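Local coordinates for protein NH(3)-dependent NAD(+) synthetase (Francisella tularensis subsp. holarctica LVS, PDB 3FIU) that belongs to the NAD synthase family of the HUP clan and holds adenosine monophosphate, pyrophosphate, magnesium and sodium ions in its pocket, at residues A[6-9]-A[10-13]; A[169-172]-A[173-177]. All coordinates share one frame; numbering follows the deposited sequence.

Contact 1. Residues A[6-9]-A[10-13]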
loop_
_atom_site.group_PDB
_atom_site.type_symbol
_atom_site.label_atom_id
_atom_site.label_comp_id
_atom_site.label_asym_id
_atom_site.label_seq_id
_atom_site.Cartn_x
_atom_site.Cartn_y
_atom_site.Cartn_z
ATOM N N ASP A 6 -13.969 -28.160 4.321
ATOM C CA ASP A 6 -14.575 -29.233 3.478
ATOM C C ASP A 6 -15.314 -28.589 2.312
ATOM O O ASP A 6 -16.527 -28.338 2.373
ATOM C CB ASP A 6 -15.516 -30.116 4.298
ATOM C CG ASP A 6 -15.332 -31.598 3.989
ATOM O OD1 ASP A 6 -14.269 -32.154 4.362
ATOM O OD2 ASP A 6 -16.240 -32.204 3.371
ATOM N N PHE A 7 -14.564 -28.340 1.244
ATOM C CA PHE A 7 -14.997 -27.446 0.167
ATOM C C PHE A 7 -16.074 -27.991 -0.776
ATOM O O PHE A 7 -15.937 -29.072 -1.345
ATOM C CB PHE A 7 -13.781 -26.993 -0.645
ATOM C CG PHE A 7 -14.099 -25.948 -1.680
ATOM C CD1 PHE A 7 -14.352 -24.627 -1.302
ATOM C CD2 PHE A 7 -14.137 -26.279 -3.027
ATOM C CE1 PHE A 7 -14.636 -23.664 -2.253
ATOM C CE2 PHE A 7 -14.417 -25.309 -3.990
ATOM C CZ PHE A 7 -14.666 -24.005 -3.595
ATOM N N SER A 8 -17.129 -27.203 -0.932
ATOM C CA SER A 8 -18.151 -27.400 -1.950
ATOM C C SER A 8 -18.428 -26.030 -2.600
ATOM O O SER A 8 -18.755 -25.069 -1.892
ATOM C CB SER A 8 -19.424 -28.000 -1.320
ATOM O OG SER A 8 -20.619 -27.442 -1.851
ATOM N N PRO A 9 -18.254 -25.931 -3.939
ATOM C CA PRO A 9 -18.448 -24.683 -4.674
ATOM C C PRO A 9 -19.738 -23.934 -4.342
ATOM O O PRO A 9 -19.686 -22.739 -4.045
ATOM C CB PRO A 9 -18.410 -25.133 -6.142
ATOM C CG PRO A 9 -17.484 -26.277 -6.131
ATOM C CD PRO A 9 -17.785 -27.008 -4.838
ATOM N N LYS A 10 -20.874 -24.630 -4.348
ATOM C CA LYS A 10 -22.151 -23.989 -4.073
ATOM C C LYS A 10 -22.206 -23.372 -2.680
ATOM O O LYS A 10 -22.628 -22.233 -2.502
ATOM C CB LYS A 10 -23.324 -24.979 -4.249
ATOM C CG LYS A 10 -24.681 -24.330 -4.027
ATOM C CD LYS A 10 -25.871 -25.296 -4.106
ATOM C CE LYS A 10 -27.153 -24.488 -3.938
ATOM N NZ LYS A 10 -28.408 -25.217 -4.248
ATOM N N GLU A 11 -21.804 -24.155 -1.692
ATOM C CA GLU A 11 -21.987 -23.759 -0.313
ATOM C C GLU A 11 -21.021 -22.639 0.048
ATOM O O GLU A 11 -21.435 -21.639 0.632
ATOM C CB GLU A 11 -21.852 -24.978 0.610
ATOM C CG GLU A 11 -22.859 -26.079 0.224
ATOM C CD GLU A 11 -23.334 -26.923 1.398
ATOM O OE1 GLU A 11 -23.052 -26.566 2.572
ATOM O OE2 GLU A 11 -24.010 -27.951 1.141
ATOM N N TYR A 12 -19.758 -22.817 -0.339
ATOM C CA TYR A 12 -18.705 -21.830 -0.099
ATOM C C TYR A 12 -19.008 -20.521 -0.816
ATOM O O TYR A 12 -18.887 -19.454 -0.233
ATOM C CB TYR A 12 -17.319 -22.354 -0.515
ATOM C CG TYR A 12 -16.194 -21.601 0.162
ATOM C CD1 TYR A 12 -15.751 -21.974 1.436
ATOM C CD2 TYR A 12 -15.597 -20.481 -0.438
ATOM C CE1 TYR A 12 -14.732 -21.266 2.092
ATOM C CE2 TYR A 12 -14.564 -19.759 0.219
ATOM C CZ TYR A 12 -14.144 -20.159 1.477
ATOM O OH TYR A 12 -13.139 -19.476 2.129
ATOM N N SER A 13 -19.393 -20.608 -2.082
ATOM C CA SER A 13 -19.806 -19.446 -2.823
ATOM C C SER A 13 -20.836 -18.613 -2.056
ATOM O O SER A 13 -20.674 -17.400 -1.919
ATOM C CB SER A 13 -20.348 -19.860 -4.190
ATOM O OG SER A 13 -20.546 -18.727 -4.994
#

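Contact 2. Residues A[169-172]-A[173-177]. With POP (pyrophosphate 2-), chain H.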
loop_
_atom_site.group_PDB
_atom_site.type_symbol
_atom_site.label_atom_id
_atom_site.label_comp_id
_atom_site.label_asym_id
_atom_site.label_seq_id
_atom_site.Cartn_x
_atom_site.Cartn_y
_atom_site.Cartn_z
ATOM N N LEU A 169 -8.375 -19.801 -0.161
ATOM C CA LEU A 169 -8.595 -20.809 -1.217
ATOM C C LEU A 169 -7.351 -21.267 -1.982
ATOM O O LEU A 169 -6.518 -20.452 -2.405
ATOM C CB LEU A 169 -9.614 -20.269 -2.238
ATOM C CG LEU A 169 -11.025 -19.904 -1.774
ATOM C CD1 LEU A 169 -11.829 -19.276 -2.916
ATOM C CD2 LEU A 169 -11.770 -21.100 -1.211
ATOM N N LYS A 170 -7.254 -22.579 -2.189
ATOM C CA LYS A 170 -6.245 -23.168 -3.069
ATOM C C LYS A 170 -6.615 -22.807 -4.502
ATOM O O LYS A 170 -7.786 -22.535 -4.796
ATOM C CB LYS A 170 -6.270 -24.695 -2.959
ATOM C CG LYS A 170 -5.666 -25.252 -1.667
ATOM C CD LYS A 170 -5.840 -26.786 -1.627
ATOM C CE LYS A 170 -7.252 -27.176 -1.216
ATOM N NZ LYS A 170 -7.572 -28.610 -1.548
ATOM N N LYS A 171 -5.639 -22.842 -5.390
ATOM C CA LYS A 171 -5.895 -22.437 -6.779
ATOM C C LYS A 171 -6.969 -23.333 -7.431
ATOM O O LYS A 171 -7.860 -22.856 -8.130
ATOM C CB LYS A 171 -4.587 -22.450 -7.575
ATOM C CG LYS A 171 -4.688 -21.787 -8.961
ATOM C CD LYS A 171 -4.826 -20.264 -8.802
ATOM C CE LYS A 171 -4.852 -19.577 -10.181
ATOM N NZ LYS A 171 -4.826 -18.047 -10.020
ATOM N N SER A 172 -6.905 -24.641 -7.161
ATOM C CA SER A 172 -7.905 -25.564 -7.678
ATOM C C SER A 172 -9.311 -25.217 -7.193
ATOM O O SER A 172 -10.292 -25.399 -7.936
ATOM C CB SER A 172 -7.548 -27.012 -7.309
ATOM O OG SER A 172 -7.686 -27.193 -5.910
ATOM N N GLN A 173 -9.424 -24.707 -5.965
ATOM C CA GLN A 173 -10.716 -24.293 -5.451
ATOM C C GLN A 173 -11.205 -23.003 -6.101
ATOM O O GLN A 173 -12.406 -22.832 -6.312
ATOM C CB GLN A 173 -10.696 -24.141 -3.930
ATOM C CG GLN A 173 -10.570 -25.483 -3.218
ATOM C CD GLN A 173 -10.237 -25.352 -1.752
ATOM O OE1 GLN A 173 -9.575 -24.388 -1.317
ATOM N NE2 GLN A 173 -10.660 -26.347 -0.968
ATOM N N VAL A 174 -10.271 -22.104 -6.414
ATOM C CA VAL A 174 -10.625 -20.915 -7.209
ATOM C C VAL A 174 -11.206 -21.350 -8.578
ATOM O O VAL A 174 -12.258 -20.844 -9.003
ATOM C CB VAL A 174 -9.432 -19.956 -7.365
ATOM C CG1 VAL A 174 -9.784 -18.767 -8.309
ATOM C CG2 VAL A 174 -8.969 -19.445 -5.960
ATOM N N PHE A 175 -10.534 -22.280 -9.250
ATOM C CA PHE A 175 -11.031 -22.777 -10.534
ATOM C C PHE A 175 -12.402 -23.457 -10.407
ATOM O O PHE A 175 -13.267 -23.287 -11.268
ATOM C CB PHE A 175 -10.021 -23.703 -11.189
ATOM C CG PHE A 175 -8.931 -22.989 -11.938
ATOM C CD1 PHE A 175 -7.612 -23.094 -11.530
ATOM C CD2 PHE A 175 -9.219 -22.254 -13.080
ATOM C CE1 PHE A 175 -6.571 -22.464 -12.230
ATOM C CE2 PHE A 175 -8.181 -21.604 -13.785
ATOM C CZ PHE A 175 -6.866 -21.708 -13.355
ATOM N N GLU A 176 -12.598 -24.229 -9.336
ATOM C CA GLU A 176 -13.894 -24.851 -9.076
ATOM C C GLU A 176 -15.003 -23.810 -8.939
ATOM O O GLU A 176 -16.109 -23.998 -9.448
ATOM C CB GLU A 176 -13.858 -25.718 -7.811
ATOM C CG GLU A 176 -13.113 -27.004 -7.958
ATOM C CD GLU A 176 -13.249 -27.873 -6.719
ATOM O OE1 GLU A 176 -14.408 -28.084 -6.271
ATOM O OE2 GLU A 176 -12.207 -28.337 -6.203
ATOM N N LEU A 177 -14.702 -22.716 -8.248
ATOM C CA LEU A 177 -15.642 -21.595 -8.141
ATOM C C LEU A 177 -15.899 -20.948 -9.500
ATOM O O LEU A 177 -17.050 -20.648 -9.852
ATOM C CB LEU A 177 -15.122 -20.551 -7.145
ATOM C CG LEU A 177 -15.240 -20.896 -5.656
ATOM C CD1 LEU A 177 -14.668 -19.748 -4.863
ATOM C CD2 LEU A 177 -16.697 -21.132 -5.298
HETATM P P1 POP H . -5.710 -12.989 -11.978
HETATM O O1 POP H . -7.183 -12.683 -12.093
HETATM O O2 POP H . -5.200 -12.710 -10.593
HETATM O O3 POP H . -4.842 -12.248 -12.984
HETATM O O POP H . -5.526 -14.587 -12.195
HETATM P P2 POP H . -4.085 -15.308 -12.197
HETATM O O4 POP H . -3.433 -15.140 -10.833
HETATM O O5 POP H . -4.477 -16.742 -12.412
HETATM O O6 POP H . -3.186 -14.834 -13.313
#

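Contact 1. Residues A[6-9]-A[10-13]
Phe7 sets its ring obliquely against the first turn of the helix that follows, where CE1 meets CB of Tyr12 at 3.5 Å. With CG anti to the backbone N (chi1 -173°), the ring is carried forward along the chain to the tyrosine. The two aromatic planes are inclined at 55°, with centroids 5.4 Å apart; the broad apolar ring suits its place by giving Tyr12 CB and CG a carbon surface to pack on. Ser8 is the N-cap: its OG accepts a weak, long bond from Glu11 N (3.5 Å), while Glu11 CG packs against the same oxygen. A short hydroxyl side chain suits the place, since it can turn back to a backbone N-H that no preceding helical carbonyl serves. Ser8 O accepts Tyr12 N at 2.9 Å, almost straight. Pro9 opens the helix, where its lack of an N-H costs no hydrogen bond and its ring favours helical phi; Pro9 O receives Ser13 N at 2.9 Å. At the far end of Tyr12, OH is hydrogen-bonded to the terminal carboxylate of Phe249 of the second subunit. The loop and the start of helix 9-25 lie against helix 171-180, with Phe7 on Gln173 and Glu176, Pro9 on Glu176 and Lys10 on Tyr180.

Contact 2. Residues A[169-172]-A[173-177]
Gln173 turns back along the first turn of its helix and lays its amide beside the Lys170 chain, the two side chains running at a slant to one another. OE1 accepts Lys170 N at 3.1 Å, the donor tilted 22° from the carbonyl plane; the side-chain amide thereby accepts the backbone N-H of the N-cap residue. NE2 and CD both lie 3.5 Å from Lys170 CE, packing the aliphatic part of the lysine against the amide; its ammonium goes on to a salt bridge with Asp218. Lys171 lies obliquely across Phe175, its CG 3.8 Å from CE1 of the ring. A bend at chi2 (71°) directs the long chain into the ligand pocket, where NZ gives a hydrogen bond of 2.7 Å to O5 of pyrophosphate and a weak one to O4. Asp41 also pairs with that ammonium, and lysine suits the spot by its reach and charge. On the buried side, Leu169 CD1 and Leu177 CD1 meet tightly at 3.5 Å as their chains cross near a right angle, and Val174 CG2 packs on Leu169 CB. The start of helix 171-180, with Leu169 before it, packs on two helices: 40-51 through Val174, Phe175 and Leu177, and 9-25 through Leu169, Glu176 and Leu177.

Contact 1 comes first along the chain and contact 2 more than 150 residues later, yet their centres are only about 10 Å apart, on the same side of the chain's centre. Each includes the opening turn of a helix, 9-25 in one and 171-180 in the other, and the two contacts touch. Phe7 CB approaches Gln173 NE2 at 3.2 Å, while Tyr12 CE2 lies 3.4 Å from Leu169 CD2. The touching turns link the start of helix 9-25, whose Tyr12 reaches the second subunit, to helix 171-180, whose Lys171 is hydrogen-bonded to pyrophosphate. Contact 1 is thus the more peripheral, and contact 2 stands between it and the ligand pocket.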